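Local coordinates for protein cytochrome P450 (Bacillus megaterium, PDB 5L92) that binds heme and the steroid corticosterone and probably acts as a cytochrome P450 monooxygenase that oxidises steroids, at residues A[36-41]-A[49-54]; A[118-123]-A[366-371]; A[290-295]-A[315-320]; A[374-379]-A[398-403]. All blocks are in the same frame, centred on the assembly; numbering follows the deposited sequence.

Interaction 1 (A[36-41]-A[49-54])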
# COMPACT_ATOMS: atom_id res chain seq x y z
N ALA A 36 23.70 4.52 13.06
CA ALA A 36 22.96 3.83 14.12
C ALA A 36 21.63 3.38 13.53
O ALA A 36 20.61 4.08 13.63
CB ALA A 36 22.75 4.75 15.33
N PRO A 37 21.59 2.20 12.91
CA PRO A 37 20.38 1.76 12.22
C PRO A 37 19.21 1.43 13.15
O PRO A 37 18.09 1.29 12.66
CB PRO A 37 20.84 0.52 11.45
CG PRO A 37 21.97 -0.01 12.30
CD PRO A 37 22.69 1.23 12.73
N VAL A 38 19.44 1.29 14.45
CA VAL A 38 18.38 1.11 15.44
C VAL A 38 18.52 2.26 16.41
O VAL A 38 19.53 2.35 17.11
CB VAL A 38 18.47 -0.24 16.16
CG1 VAL A 38 17.51 -0.31 17.38
CG2 VAL A 38 18.18 -1.36 15.18
N GLN A 39 17.53 3.14 16.48
CA GLN A 39 17.69 4.23 17.42
C GLN A 39 16.37 4.82 17.88
O GLN A 39 15.38 4.87 17.13
CB GLN A 39 18.62 5.32 16.87
CG GLN A 39 18.10 6.28 15.84
CD GLN A 39 19.22 7.25 15.39
OE1 GLN A 39 19.76 7.16 14.28
NE2 GLN A 39 19.60 8.15 16.29
N TRP A 40 16.37 5.20 19.15
CA TRP A 40 15.21 5.79 19.78
C TRP A 40 15.12 7.24 19.35
O TRP A 40 16.10 8.00 19.48
CB TRP A 40 15.29 5.67 21.29
CG TRP A 40 14.16 6.35 22.03
CD1 TRP A 40 14.22 7.54 22.72
CD2 TRP A 40 12.83 5.87 22.17
NE1 TRP A 40 12.99 7.82 23.27
CE2 TRP A 40 12.12 6.82 22.96
CE3 TRP A 40 12.16 4.75 21.70
CZ2 TRP A 40 10.78 6.67 23.28
CZ3 TRP A 40 10.78 4.60 22.04
CH2 TRP A 40 10.13 5.55 22.82
N ASP A 41 13.97 7.62 18.82
CA ASP A 41 13.69 9.00 18.48
C ASP A 41 12.83 9.62 19.57
O ASP A 41 11.66 9.24 19.74
CB ASP A 41 12.99 9.15 17.14
CG ASP A 41 13.02 10.57 16.68
OD1 ASP A 41 14.14 11.05 16.37
OD2 ASP A 41 11.97 11.23 16.72
N VAL A 49 14.12 1.58 12.82
CA VAL A 49 14.96 0.46 12.37
C VAL A 49 15.20 0.63 10.86
O VAL A 49 14.27 0.51 10.05
CB VAL A 49 14.31 -0.88 12.68
CG1 VAL A 49 15.12 -2.04 12.15
CG2 VAL A 49 14.11 -1.01 14.20
N PHE A 50 16.46 0.85 10.48
CA PHE A 50 16.78 1.28 9.13
C PHE A 50 17.52 0.26 8.29
O PHE A 50 17.57 0.41 7.06
CB PHE A 50 17.62 2.56 9.16
CG PHE A 50 16.90 3.77 9.69
CD1 PHE A 50 16.04 4.50 8.89
CD2 PHE A 50 17.11 4.22 10.98
CE1 PHE A 50 15.37 5.64 9.39
CE2 PHE A 50 16.47 5.35 11.47
CZ PHE A 50 15.59 6.05 10.67
N HIS A 51 18.16 -0.72 8.88
CA HIS A 51 18.94 -1.66 8.10
C HIS A 51 18.12 -2.90 7.81
O HIS A 51 17.18 -3.25 8.54
CB HIS A 51 20.26 -2.02 8.80
CG HIS A 51 20.10 -2.80 10.07
ND1 HIS A 51 19.30 -2.39 11.11
CD2 HIS A 51 20.70 -3.95 10.48
CE1 HIS A 51 19.39 -3.26 12.10
NE2 HIS A 51 20.23 -4.22 11.74
N TYR A 52 18.49 -3.56 6.72
CA TYR A 52 17.70 -4.65 6.15
C TYR A 52 17.50 -5.76 7.16
O TYR A 52 16.39 -6.29 7.31
CB TYR A 52 18.39 -5.20 4.90
CG TYR A 52 17.64 -6.27 4.15
CD1 TYR A 52 17.54 -7.57 4.64
CD2 TYR A 52 17.05 -5.98 2.94
CE1 TYR A 52 16.86 -8.54 3.92
CE2 TYR A 52 16.38 -6.93 2.24
CZ TYR A 52 16.29 -8.21 2.72
OH TYR A 52 15.61 -9.13 1.97
N ASP A 53 18.57 -6.14 7.85
CA ASP A 53 18.48 -7.27 8.75
C ASP A 53 17.58 -6.94 9.93
O ASP A 53 16.86 -7.81 10.42
CB ASP A 53 19.89 -7.66 9.24
CG ASP A 53 19.90 -8.94 10.07
OD1 ASP A 53 19.67 -10.03 9.50
OD2 ASP A 53 20.15 -8.86 11.31
N GLY A 54 17.61 -5.68 10.36
CA GLY A 54 16.72 -5.23 11.42
C GLY A 54 15.26 -5.23 10.99
O GLY A 54 14.38 -5.70 11.72

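Interaction 2 (A[118-123]-A[366-371])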
# COMPACT_ATOMS: atom_id res chain seq x y z
N ILE A 118 -11.06 -2.74 -18.04
CA ILE A 118 -11.15 -1.50 -17.28
C ILE A 118 -10.06 -0.55 -17.74
O ILE A 118 -10.30 0.64 -17.96
CB ILE A 118 -11.08 -1.77 -15.78
CG1 ILE A 118 -12.26 -2.67 -15.37
CG2 ILE A 118 -11.12 -0.43 -15.02
CD1 ILE A 118 -12.07 -3.33 -14.07
N THR A 119 -8.85 -1.09 -17.93
CA THR A 119 -7.73 -0.28 -18.39
C THR A 119 -8.08 0.40 -19.70
O THR A 119 -7.95 1.63 -19.83
CB THR A 119 -6.48 -1.16 -18.54
OG1 THR A 119 -6.06 -1.63 -17.25
CG2 THR A 119 -5.32 -0.41 -19.17
N ASN A 120 -8.57 -0.38 -20.67
CA ASN A 120 -8.90 0.18 -21.98
C ASN A 120 -10.07 1.15 -21.89
O ASN A 120 -10.08 2.18 -22.58
CB ASN A 120 -9.21 -0.93 -22.99
CG ASN A 120 -7.96 -1.73 -23.38
OD1 ASN A 120 -6.83 -1.21 -23.39
ND2 ASN A 120 -8.16 -2.99 -23.71
N GLU A 121 -11.05 0.86 -21.05
CA GLU A 121 -12.16 1.79 -20.88
C GLU A 121 -11.66 3.12 -20.31
O GLU A 121 -12.01 4.19 -20.82
CB GLU A 121 -13.24 1.19 -19.96
CG GLU A 121 -14.45 2.12 -19.73
CD GLU A 121 -15.49 1.59 -18.71
OE1 GLU A 121 -15.13 0.77 -17.83
OE2 GLU A 121 -16.67 2.01 -18.80
N LEU A 122 -10.82 3.07 -19.27
CA LEU A 122 -10.27 4.31 -18.70
C LEU A 122 -9.44 5.09 -19.73
O LEU A 122 -9.57 6.32 -19.87
CB LEU A 122 -9.44 3.99 -17.47
CG LEU A 122 -10.28 3.57 -16.29
CD1 LEU A 122 -9.36 3.03 -15.24
CD2 LEU A 122 -11.12 4.73 -15.75
N LEU A 123 -8.57 4.40 -20.45
CA LEU A 123 -7.79 5.07 -21.48
C LEU A 123 -8.71 5.71 -22.53
O LEU A 123 -8.51 6.86 -22.94
CB LEU A 123 -6.81 4.08 -22.12
CG LEU A 123 -5.60 3.76 -21.25
CD1 LEU A 123 -4.88 2.50 -21.70
CD2 LEU A 123 -4.67 4.93 -21.27
N LEU A 366 0.38 -0.74 -16.82
CA LEU A 366 1.60 -0.07 -17.27
C LEU A 366 1.98 -0.48 -18.69
O LEU A 366 2.39 0.37 -19.48
CB LEU A 366 2.73 -0.35 -16.31
CG LEU A 366 2.61 0.40 -14.97
CD1 LEU A 366 3.54 -0.19 -13.95
CD2 LEU A 366 2.84 1.88 -15.12
N ALA A 367 1.80 -1.77 -19.03
CA ALA A 367 2.15 -2.25 -20.37
C ALA A 367 1.32 -1.54 -21.42
O ALA A 367 1.82 -1.18 -22.50
CB ALA A 367 1.94 -3.76 -20.46
N GLU A 368 0.06 -1.28 -21.11
CA GLU A 368 -0.81 -0.62 -22.06
C GLU A 368 -0.46 0.86 -22.16
O GLU A 368 -0.40 1.41 -23.26
CB GLU A 368 -2.26 -0.83 -21.64
CG GLU A 368 -3.27 -0.31 -22.58
CD GLU A 368 -3.28 -1.07 -23.90
OE1 GLU A 368 -2.90 -2.26 -23.92
OE2 GLU A 368 -3.66 -0.46 -24.92
N LEU A 369 -0.19 1.51 -21.03
CA LEU A 369 0.26 2.89 -21.09
C LEU A 369 1.50 3.03 -21.96
O LEU A 369 1.61 3.95 -22.79
CB LEU A 369 0.57 3.39 -19.69
CG LEU A 369 -0.48 4.21 -19.00
CD1 LEU A 369 0.10 4.59 -17.66
CD2 LEU A 369 -0.83 5.42 -19.85
N ILE A 370 2.49 2.17 -21.73
CA ILE A 370 3.75 2.29 -22.43
C ILE A 370 3.56 1.97 -23.91
O ILE A 370 4.18 2.59 -24.77
CB ILE A 370 4.80 1.37 -21.77
CG1 ILE A 370 5.12 1.88 -20.37
CG2 ILE A 370 6.05 1.31 -22.61
CD1 ILE A 370 5.79 0.84 -19.52
N ASP A 371 2.68 1.02 -24.22
CA ASP A 371 2.48 0.63 -25.62
C ASP A 371 1.80 1.73 -26.41
O ASP A 371 2.11 1.94 -27.58
CB ASP A 371 1.66 -0.67 -25.69
CG ASP A 371 1.57 -1.22 -27.11
OD1 ASP A 371 2.52 -1.90 -27.56
OD2 ASP A 371 0.55 -0.95 -27.78

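Interaction 3 (A[290-295]-A[315-320]). With HEM (protoporphyrin IX containing Fe), chain C.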
# COMPACT_ATOMS: atom_id res chain seq x y z
N GLN A 290 6.46 2.93 3.00
CA GLN A 290 7.86 3.14 3.38
C GLN A 290 8.25 2.47 4.69
O GLN A 290 9.43 2.15 4.89
CB GLN A 290 8.18 4.63 3.50
CG GLN A 290 8.26 5.35 2.17
CD GLN A 290 9.46 4.93 1.35
OE1 GLN A 290 10.60 5.00 1.83
NE2 GLN A 290 9.22 4.45 0.15
N ALA A 291 7.28 2.26 5.58
CA ALA A 291 7.53 1.78 6.94
C ALA A 291 6.22 1.23 7.51
O ALA A 291 5.14 1.52 7.01
CB ALA A 291 8.06 2.91 7.84
N LEU A 292 6.35 0.45 8.58
CA LEU A 292 5.24 -0.14 9.30
C LEU A 292 5.42 0.17 10.79
O LEU A 292 6.35 0.89 11.18
CB LEU A 292 5.20 -1.66 9.04
CG LEU A 292 4.97 -2.00 7.56
CD1 LEU A 292 5.16 -3.48 7.27
CD2 LEU A 292 3.56 -1.58 7.21
N HIS A 293 4.52 -0.37 11.62
CA HIS A 293 4.57 -0.16 13.06
C HIS A 293 4.43 -1.50 13.77
O HIS A 293 3.68 -2.36 13.32
CB HIS A 293 3.46 0.78 13.55
CG HIS A 293 3.71 2.22 13.23
ND1 HIS A 293 3.50 2.75 11.98
CD2 HIS A 293 4.17 3.23 14.00
CE1 HIS A 293 3.81 4.03 11.99
NE2 HIS A 293 4.22 4.35 13.21
N ARG A 294 5.15 -1.64 14.87
CA ARG A 294 5.03 -2.79 15.76
C ARG A 294 5.13 -2.28 17.20
O ARG A 294 5.58 -1.16 17.46
CB ARG A 294 6.10 -3.85 15.49
CG ARG A 294 6.08 -4.52 14.07
CD ARG A 294 4.86 -5.36 13.93
NE ARG A 294 4.81 -6.26 12.76
CZ ARG A 294 4.21 -5.98 11.61
NH1 ARG A 294 3.67 -4.79 11.38
NH2 ARG A 294 4.20 -6.88 10.66
N ILE A 295 4.70 -3.13 18.12
CA ILE A 295 4.74 -2.87 19.56
C ILE A 295 5.54 -3.99 20.18
O ILE A 295 5.26 -5.16 19.93
CB ILE A 295 3.34 -2.86 20.19
CG1 ILE A 295 2.37 -2.00 19.38
CG2 ILE A 295 3.41 -2.44 21.67
CD1 ILE A 295 2.51 -0.55 19.59
N PRO A 315 9.87 -0.16 11.60
CA PRO A 315 10.78 -0.68 10.58
C PRO A 315 10.56 0.02 9.24
O PRO A 315 9.44 0.09 8.73
CB PRO A 315 10.43 -2.17 10.52
CG PRO A 315 9.00 -2.24 10.99
CD PRO A 315 8.91 -1.18 12.06
N TRP A 316 11.64 0.54 8.69
CA TRP A 316 11.60 1.33 7.46
C TRP A 316 11.98 0.45 6.27
O TRP A 316 13.14 0.38 5.87
CB TRP A 316 12.54 2.52 7.58
CG TRP A 316 12.06 3.60 8.57
CD1 TRP A 316 12.31 3.66 9.90
CD2 TRP A 316 11.24 4.74 8.26
NE1 TRP A 316 11.73 4.78 10.45
CE2 TRP A 316 11.06 5.46 9.46
CE3 TRP A 316 10.69 5.23 7.08
CZ2 TRP A 316 10.33 6.65 9.52
CZ3 TRP A 316 9.94 6.40 7.13
CH2 TRP A 316 9.77 7.10 8.35
N MET A 317 10.98 -0.15 5.63
CA MET A 317 11.31 -0.94 4.44
C MET A 317 11.97 -0.07 3.37
O MET A 317 12.89 -0.53 2.70
CB MET A 317 10.07 -1.64 3.89
CG MET A 317 9.50 -2.67 4.87
SD MET A 317 8.14 -1.94 5.79
CE MET A 317 6.94 -2.03 4.49
N GLY A 318 11.54 1.19 3.24
CA GLY A 318 12.18 2.10 2.31
C GLY A 318 13.68 2.24 2.52
O GLY A 318 14.46 2.33 1.55
N SER A 319 14.12 2.26 3.78
CA SER A 319 15.54 2.27 4.10
C SER A 319 16.21 0.92 3.84
O SER A 319 17.29 0.86 3.24
CB SER A 319 15.71 2.66 5.56
OG SER A 319 17.08 2.82 5.88
N ALA A 320 15.60 -0.16 4.32
CA ALA A 320 16.11 -1.50 4.07
C ALA A 320 16.35 -1.75 2.59
O ALA A 320 17.27 -2.49 2.22
CB ALA A 320 15.14 -2.56 4.60
CHA HEM C . -0.67 -6.26 4.22
CHB HEM C . 1.76 -3.38 1.09
CHC HEM C . -1.74 -3.82 -2.17
CHD HEM C . -4.32 -6.25 1.12
C1A HEM C . 0.31 -5.47 3.62
C2A HEM C . 1.61 -5.19 4.18
C3A HEM C . 2.27 -4.39 3.33
C4A HEM C . 1.42 -4.16 2.18
CMA HEM C . 3.69 -3.83 3.52
CAA HEM C . 2.15 -5.70 5.54
CBA HEM C . 1.41 -5.08 6.73
CGA HEM C . 2.13 -5.31 8.03
O1A HEM C . 3.00 -6.19 8.12
O2A HEM C . 1.86 -4.60 9.02
C1B HEM C . 1.07 -3.26 -0.09
C2B HEM C . 1.53 -2.65 -1.33
C3B HEM C . 0.53 -2.77 -2.22
C4B HEM C . -0.57 -3.45 -1.57
CMB HEM C . 2.93 -2.03 -1.54
CAB HEM C . 0.46 -2.36 -3.70
CBB HEM C . 1.55 -2.19 -4.47
C1C HEM C . -2.75 -4.53 -1.56
C2C HEM C . -4.04 -4.80 -2.13
C3C HEM C . -4.74 -5.48 -1.23
C4C HEM C . -3.94 -5.62 -0.04
CMC HEM C . -4.54 -4.45 -3.55
CAC HEM C . -6.18 -5.93 -1.49
CBC HEM C . -6.50 -7.22 -1.41
C1D HEM C . -3.58 -6.46 2.25
C2D HEM C . -4.04 -7.16 3.43
C3D HEM C . -3.03 -7.18 4.31
C4D HEM C . -1.91 -6.48 3.69
CMD HEM C . -5.48 -7.73 3.56
CAD HEM C . -2.99 -7.80 5.73
CBD HEM C . -2.42 -9.23 5.69
CGD HEM C . -2.22 -9.84 7.06
O1D HEM C . -2.15 -11.09 7.17
O2D HEM C . -2.09 -9.12 8.08
NA HEM C . 0.21 -4.84 2.39
NB HEM C . -0.22 -3.72 -0.28
NC HEM C . -2.73 -5.03 -0.27
ND HEM C . -2.29 -6.04 2.46
FE HEM C . -1.25 -4.99 1.01

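Interaction 4 (A[374-379]-A[398-403])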
# COMPACT_ATOMS: atom_id res chain seq x y z
N PRO A 374 4.53 5.83 -26.21
CA PRO A 374 5.97 5.73 -25.99
C PRO A 374 6.78 7.02 -25.90
O PRO A 374 7.86 6.98 -25.43
CB PRO A 374 6.46 4.91 -27.17
CG PRO A 374 5.51 5.14 -28.23
CD PRO A 374 4.22 5.21 -27.57
N GLN A 375 6.23 8.12 -26.35
CA GLN A 375 6.90 9.37 -26.31
C GLN A 375 6.40 10.26 -25.18
O GLN A 375 6.65 11.43 -25.18
CB GLN A 375 6.79 10.06 -27.65
CG GLN A 375 7.35 9.28 -28.81
CD GLN A 375 8.71 8.71 -28.53
OE1 GLN A 375 9.64 9.42 -28.19
NE2 GLN A 375 8.83 7.41 -28.65
N MET A 376 5.71 9.68 -24.23
CA MET A 376 5.20 10.42 -23.10
C MET A 376 6.28 11.12 -22.28
O MET A 376 7.38 10.67 -22.17
CB MET A 376 4.31 9.54 -22.21
CG MET A 376 5.00 8.75 -21.11
SD MET A 376 3.91 7.79 -20.05
CE MET A 376 4.14 6.22 -20.73
N ASP A 377 5.93 12.26 -21.72
CA ASP A 377 6.83 13.02 -20.88
C ASP A 377 6.04 13.92 -19.96
O ASP A 377 4.86 14.04 -20.08
CB ASP A 377 7.82 13.80 -21.74
CG ASP A 377 9.16 14.08 -21.03
OD1 ASP A 377 9.36 13.71 -19.90
OD2 ASP A 377 10.00 14.69 -21.63
N TRP A 378 6.73 14.54 -19.03
CA TRP A 378 6.10 15.43 -18.12
C TRP A 378 5.36 16.49 -18.89
O TRP A 378 5.83 16.97 -19.86
CB TRP A 378 7.11 16.15 -17.23
CG TRP A 378 8.26 15.40 -16.74
CD1 TRP A 378 9.48 15.45 -17.23
CD2 TRP A 378 8.32 14.53 -15.63
NE1 TRP A 378 10.30 14.66 -16.54
CE2 TRP A 378 9.61 14.09 -15.53
CE3 TRP A 378 7.40 14.09 -14.71
CZ2 TRP A 378 10.00 13.22 -14.56
CZ3 TRP A 378 7.78 13.25 -13.77
CH2 TRP A 378 9.07 12.82 -13.69
N SER A 379 4.19 16.85 -18.43
CA SER A 379 3.45 17.91 -19.06
C SER A 379 4.00 19.22 -18.55
O SER A 379 4.57 19.28 -17.52
CB SER A 379 1.98 17.74 -18.78
OG SER A 379 1.39 18.82 -18.14
N LEU A 398 -0.10 13.39 -11.24
CA LEU A 398 1.09 13.15 -12.06
C LEU A 398 0.73 13.49 -13.51
O LEU A 398 0.26 12.64 -14.27
CB LEU A 398 1.57 11.72 -11.89
CG LEU A 398 2.79 11.24 -12.69
CD1 LEU A 398 3.93 12.15 -12.57
CD2 LEU A 398 3.22 9.90 -12.22
N LEU A 399 0.92 14.76 -13.87
CA LEU A 399 0.47 15.24 -15.18
C LEU A 399 1.49 14.87 -16.24
O LEU A 399 2.67 15.23 -16.15
CB LEU A 399 0.23 16.75 -15.17
CG LEU A 399 -0.79 17.18 -14.12
CD1 LEU A 399 -1.06 18.68 -14.18
CD2 LEU A 399 -2.07 16.38 -14.25
N ILE A 400 1.01 14.14 -17.25
CA ILE A 400 1.82 13.63 -18.34
C ILE A 400 1.25 14.14 -19.67
O ILE A 400 0.03 14.21 -19.85
CB ILE A 400 1.86 12.09 -18.30
CG1 ILE A 400 2.61 11.60 -17.06
CG2 ILE A 400 2.41 11.52 -19.56
CD1 ILE A 400 4.05 11.92 -17.00
N ARG A 401 2.14 14.44 -20.60
CA ARG A 401 1.82 14.82 -21.94
C ARG A 401 2.09 13.58 -22.80
O ARG A 401 3.14 13.02 -22.77
CB ARG A 401 2.65 16.00 -22.39
CG ARG A 401 2.62 16.29 -23.86
CD ARG A 401 2.88 17.73 -24.22
NE ARG A 401 1.83 18.56 -23.76
CZ ARG A 401 1.79 19.85 -23.93
NH1 ARG A 401 2.73 20.46 -24.56
NH2 ARG A 401 0.80 20.52 -23.47
N LYS A 402 1.09 13.15 -23.56
CA LYS A 402 1.19 11.96 -24.40
C LYS A 402 2.14 12.01 -25.56
O LYS A 402 2.77 11.07 -25.85
CB LYS A 402 -0.15 11.60 -24.96
CG LYS A 402 -1.17 11.19 -23.98
CD LYS A 402 -2.52 11.32 -24.59
CE LYS A 402 -3.58 10.66 -23.78
NZ LYS A 402 -4.89 10.91 -24.40
N ASN A 403 2.23 13.14 -26.21
CA ASN A 403 3.11 13.33 -27.34
C ASN A 403 2.86 12.43 -28.54
O ASN A 403 3.78 11.98 -29.17
CB ASN A 403 4.55 13.24 -26.91
CG ASN A 403 4.99 14.42 -26.12
OD1 ASN A 403 4.82 15.54 -26.53
ND2 ASN A 403 5.48 14.16 -24.97
O HOH W 1 3.48 8.72 -27.24

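Interaction 1 (A[36-41]-A[49-54])
In His51 a chi1 of 67° sets CG between the backbone N and the carbonyl carbon, on the side of Pro37, and a chi2 of -53° turns the ring so that one face meets Pro37 CG; in Val38 CG1 is anti to the backbone N (chi1 169°), and the other methyl, CG2, beside the N, meets the edge of the same ring near its plane. The contact lies at one edge of the mixed beta-sheet of the P450 fold, where strands 38-41 and 46-49 form an antiparallel hairpin and the chain runs on into helix 52-60. Val38 and Val49 are a non-hydrogen-bonded pair with both side chains on the face that meets Leu302, and Val38 CG2 lies 4.2 Å from Val49 CG2. Pro37 O takes the N-H of Phe50, at 2.8 Å between Phe50 N and Pro37 O, and also receives a CA-H...O contact from Val49. His51, the N-cap residue of the helix, is sandwiched: Pro37 CG makes a CH-pi contact over one face, 4.1 Å from the ring centroid, while the backbone N of Gly54 sits over the centre of the opposite face. Phe50 turns to helix 26-33 and stacks on Trp316. His51 ND1 is buried here without a polar partner in the model, and Pro37 CB approaches it to 3.3 Å.

Interaction 2 (A[118-123]-A[366-371])
The carboxylate of Glu368 is held by Arg372, one turn further along its own helix, through a salt bridge from NE to OE2, and it faces the side-chain amide of Asn120 across the contact. Asn120 OD1 stands 3.6 Å from Glu368 CD, the amide and carboxylate planes being 83° apart, so the two groups meet nearly at right angles, without a hydrogen bond between them. Glu368 reaches this place with CG anti to the backbone N (chi1 -175°), and the bend at chi2 turns CD aside. Its aliphatic part does the packing: CG lies 3.4 Å from Leu123 CD1, and CB is 4.0 Å from Thr119 CG2. This is helix-to-helix packing within the alpha-helical part of the P450 fold, away from the heme, between helices 112-125 and 355-372. Over these short segments the axes approach to 10.5 Å and cross at -40°, a spacing bridged by side chains. Deeper in, the leucines meet by their methyl ends, Leu123 CD2 lying 4.1 Å from Leu369 CD2, and Leu138 of helix 134-139 touches both. Thr119 bonds its OG1 to Ile115 O in its own helix and presents its methyl group, CG2, to Glu368.

Interaction 3 (A[290-295]-A[315-320])
Ala291 CB lies over the six-membered ring of Trp316, 3.9 Å from its centroid, in a CH-pi contact at the tightly packed end of this contact. There the two segments run nearly antiparallel and are joined by backbone bonds: Gly318 N gives a nearly straight bond of 2.8 Å to Gln290 O, and Leu292 N donates to Pro315 O. Gly318 CA passes 3.3 Å from Gln290 OE1, which is hydrogen-bonded to Tyr29 OH, and a CB on Gly318 would run into that oxygen. Leu292 and Met317 close the heme side, Met317 CE lying 3.6 Å from Leu292 CD1, and both are pocket residues for the cofactor. Toward His293 and Arg294 the packing is looser, and neither side chain closely touches 315-320; His293 is partly exposed and its ND1 binds a malonate, probably from the crystallisation liquor. Arg294 instead grips the heme, which His92, Arg96 and His350 also bond. Its guanidinium, edge on, meets one propionate with two bonds, NH1 to O2A of the heme at 3.0 Å and NH2 to O1A of the heme at 2.9 Å, and NH1 also donates to His293 O, from above that carbonyl's plane. An alanine at Arg294 would remove the guanidinium, and the propionate would probably lose two hydrogen bonds and a nearby positive charge, and His293 O a donor. Around the contact, strand 294-296 pairs with strand 312-315, helix 52-60 packs on Pro315 and Arg294, and Tyr29 of helix 26-33 meets the Trp316 ring.

Interaction 4 (A[374-379]-A[398-403])
Met376 lays its CB against Ile400 CG2, 3.8 Å away, and the two side chains cross obliquely, with SD also near that methyl. Beside them the backbones form a short antiparallel ladder. Asp377 and Arg401 are the hydrogen-bonded pair: Arg401 N gives a nearly straight bond of 2.8 Å to Asp377 O, and Asp377 N answers to Arg401 O. The next link is less regular, since Ser379 N reaches Leu399 O at 3.2 Å from above the carbonyl plane. Beyond the ladder, on the Met376 side, Asn403 ND2 donates to Gln375 O at 3.0 Å, tilted from the carbonyl plane, and a water joins Gln375 N to Lys402 O. An alanine at Asn403 would probably leave Gln375 O without this side-chain donor and the segment around Gln375 less firmly tied. Trp378 turns away from its Ile400 partner, its CZ3 4.2 Å from Leu398 CD1, the methyl lying at the ring edge. The charged ends look elsewhere: Asp377 OD1 forms a salt bridge with Lys262, and Arg401 NH2 one with Asp131. These two strands belong to a three-stranded antiparallel sheet of the P450 fold, with 399-401 between 377-378 and 131-133; helix 247-260 touches Met376, Trp378 and Leu398, while helix 262-270 meets Met376 through Phe265.

How the interactions relate
Interactions 1 and 3 form one continuous region on the mixed sheet, their centres about 9 Å apart. They are joined where Phe50 O meets Ser319 OG at 2.7 Å and Val49 O meets Trp316 N at 3.0 Å. Interaction 3 contains residues that contact the heme, Arg294 among them by hydrogen bonds to a propionate, whereas the Val49 side chain of interaction 1 is about 13 Å from the cofactor. The side chain of Leu292 is about 6 Å from corticosterone and about 9 Å from that of Cys352, the axial iron ligand. Interactions 2 and 4 lie together across the molecule, centres about 14 Å apart, where Met376 CE packs near Leu369 O; the centres of interactions 2 and 3 are about 32 Å apart.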